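Long-range contact in putative alpha-L-fucosidase (PDB 3EYP), which probably hydrolyses alpha-L-fucosidic linkages as a member of glycoside hydrolase family 29: residues Asp191-Gly196 / Phe203-Trp208. Sequence-based numbering, arbitrary orientation.
Sequences DCVIFG and FADVRW
A single beta bridge of the parallel type joins Phe195, on strand 193-195 of the TIM-barrel domain, to Val206 in the irregular segment 203-208, in the loop after the strand. Val206 N donates to Ile194 O (3.1 Å), and Val206 O accepts from Gly196 N (3.2 Å) almost along its C=O axis. Ile194 O is gripped twice, because Asp205 N also reaches it, at 2.8 Å and in the carbonyl plane. The side chain of Asp205, the residue before Val206, supplies the acceptor for Ile194 N: with CG anti to its carbonyl carbon (chi1 -68°), it presents the anti lone pair of OD2 to Ile194 N at 2.7 Å, in a nearly straight bond (168°). The backbone N-H and C=O of Ile194 are thus both bonded, the N-H to the Asp205 carboxylate and the C=O to the backbone N atoms of Asp205 and Val206. Beside this bridge the valines cross at about a right angle, Val193 CG1 lying 3.9 Å from Val206 CG1. Val206 CG2, flanked by both its own backbone N and its carbonyl carbon, meets the Phe195 ring at its edge. The Phe195 side chain, CG anti to N, runs alongside that of Trp208, and its CZ touches Trp208 CB at 3.6 Å. At Gly196 the bare CA lets Ala204 CB pack against it.

Farther out, Arg13 forms a salt bridge with Asp205 OD1, which should favour the ionised carboxylate, while Trp17 of helix 12-20 packs on both valines. Strand 193-195 pairs on its other edge with strand 162-164, and Arg207 is backbone-bonded to Pro251, just ahead of strand 253-257; this places segment 203-208 between the two outermost strands of the parallel sheet, consistent with it completing the barrel wall there. Past the bridge, one water continues the link, donating to Gly196 O and accepting from Trp208 N at 2.9 Å.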
loop_
_atom_site.group_PDB
_atom_site.type_symbol
_atom_site.label_atom_id
_atom_site.label_comp_id
_atom_site.label_asym_id
_atom_site.label_seq_id
_atom_site.Cartn_x
_atom_site.Cartn_y
_atom_site.Cartn_z
ATOM N N ASP A 191 10.867 -2.537 13.576
ATOM C CA ASP A 191 10.158 -3.124 12.438
ATOM C C ASP A 191 9.219 -2.104 11.776
ATOM O O ASP A 191 8.477 -2.414 10.834
ATOM C CB ASP A 191 9.365 -4.349 12.863
ATOM C CG ASP A 191 10.248 -5.595 13.043
ATOM O OD1 ASP A 191 11.475 -5.541 12.797
ATOM O OD2 ASP A 191 9.684 -6.634 13.424
ATOM N N CYS A 192 9.295 -0.882 12.264
ATOM C CA CYS A 192 8.380 0.166 11.803
ATOM C C CYS A 192 8.820 0.755 10.463
ATOM O O CYS A 192 9.879 1.323 10.303
ATOM C CB CYS A 192 8.206 1.284 12.828
ATOM S SG CYS A 192 6.863 2.470 12.327
ATOM N N VAL A 193 7.927 0.632 9.518
ATOM C CA VAL A 193 8.093 1.168 8.148
ATOM C C VAL A 193 7.716 2.625 8.166
ATOM O O VAL A 193 6.664 3.030 8.688
ATOM C CB VAL A 193 7.137 0.457 7.155
ATOM C CG1 VAL A 193 7.132 1.142 5.848
ATOM C CG2 VAL A 193 7.467 -1.004 6.968
ATOM N N ILE A 194 8.596 3.433 7.609
ATOM C CA ILE A 194 8.357 4.868 7.482
ATOM C C ILE A 194 7.924 5.315 6.080
ATOM O O ILE A 194 8.654 5.107 5.103
ATOM C CB ILE A 194 9.560 5.658 7.916
ATOM C CG1 ILE A 194 9.863 5.410 9.401
ATOM C CG2 ILE A 194 9.351 7.157 7.600
ATOM C CD1 ILE A 194 11.261 5.984 9.803
ATOM N N PHE A 195 6.711 5.865 6.014
ATOM C CA PHE A 195 6.214 6.549 4.774
ATOM C C PHE A 195 6.752 7.951 4.908
ATOM O O PHE A 195 6.353 8.704 5.804
ATOM C CB PHE A 195 4.689 6.558 4.658
ATOM C CG PHE A 195 4.173 7.335 3.490
ATOM C CD1 PHE A 195 3.887 6.701 2.268
ATOM C CD2 PHE A 195 3.938 8.691 3.599
ATOM C CE1 PHE A 195 3.401 7.419 1.164
ATOM C CE2 PHE A 195 3.414 9.431 2.489
ATOM C CZ PHE A 195 3.162 8.790 1.286
ATOM N N GLY A 196 7.683 8.295 4.014
ATOM C CA GLY A 196 8.387 9.588 4.095
ATOM C C GLY A 196 8.251 10.413 2.834
ATOM O O GLY A 196 8.217 9.908 1.714
ATOM N N PHE A 203 15.193 8.826 5.033
ATOM C CA PHE A 203 14.709 7.972 6.082
ATOM C C PHE A 203 13.511 7.119 5.663
ATOM O O PHE A 203 13.044 6.239 6.383
ATOM C CB PHE A 203 14.379 8.821 7.300
ATOM C CG PHE A 203 15.456 9.794 7.642
ATOM C CD1 PHE A 203 16.718 9.326 8.006
ATOM C CD2 PHE A 203 15.230 11.155 7.617
ATOM C CE1 PHE A 203 17.717 10.224 8.371
ATOM C CE2 PHE A 203 16.250 12.059 7.940
ATOM C CZ PHE A 203 17.483 11.591 8.304
ATOM N N ALA A 204 12.989 7.431 4.504
ATOM C CA ALA A 204 11.786 6.773 4.013
ATOM C C ALA A 204 12.077 5.322 3.675
ATOM O O ALA A 204 13.104 5.007 3.048
ATOM C CB ALA A 204 11.288 7.517 2.738
ATOM N N ASP A 205 11.149 4.467 4.054
ATOM C CA ASP A 205 11.113 3.060 3.648
ATOM C C ASP A 205 10.269 2.921 2.394
ATOM O O ASP A 205 10.551 2.102 1.499
ATOM C CB ASP A 205 10.573 2.173 4.756
ATOM C CG ASP A 205 11.510 2.099 5.922
ATOM O OD1 ASP A 205 12.704 1.798 5.741
ATOM O OD2 ASP A 205 11.040 2.321 7.019
ATOM N N VAL A 206 9.213 3.710 2.378
ATOM C CA VAL A 206 8.263 3.754 1.243
ATOM C C VAL A 206 7.955 5.185 0.868
ATOM O O VAL A 206 8.046 6.117 1.699
ATOM C CB VAL A 206 7.011 2.907 1.523
ATOM C CG1 VAL A 206 7.431 1.458 1.938
ATOM C CG2 VAL A 206 6.100 3.539 2.636
ATOM N N ARG A 207 7.577 5.358 -0.393
ATOM C CA ARG A 207 7.298 6.677 -0.932
ATOM C C ARG A 207 5.862 6.884 -1.336
ATOM O O ARG A 207 5.104 5.941 -1.583
ATOM C CB ARG A 207 8.170 6.898 -2.203
ATOM C CG ARG A 207 7.821 5.978 -3.410
ATOM C CD ARG A 207 8.700 6.288 -4.683
ATOM N NE ARG A 207 8.082 5.824 -5.927
ATOM C CZ ARG A 207 8.447 4.735 -6.613
ATOM N NH1 ARG A 207 9.342 3.897 -6.118
ATOM N NH2 ARG A 207 7.814 4.401 -7.737
ATOM N N TRP A 208 5.536 8.158 -1.515
ATOM C CA TRP A 208 4.331 8.552 -2.246
ATOM C C TRP A 208 4.457 8.350 -3.767
ATOM O O TRP A 208 5.529 8.291 -4.333
ATOM C CB TRP A 208 3.968 10.010 -1.961
ATOM C CG TRP A 208 2.591 10.367 -2.369
ATOM C CD1 TRP A 208 1.457 9.624 -2.208
ATOM C CD2 TRP A 208 2.187 11.602 -2.964
ATOM N NE1 TRP A 208 0.370 10.325 -2.692
ATOM C CE2 TRP A 208 0.798 11.544 -3.150
ATOM C CE3 TRP A 208 2.879 12.754 -3.364
ATOM C CZ2 TRP A 208 0.074 12.613 -3.714
ATOM C CZ3 TRP A 208 2.170 13.809 -3.905
ATOM C CH2 TRP A 208 0.794 13.736 -4.069
HETATM O O HOH W 1 7.436 10.225 -0.894
#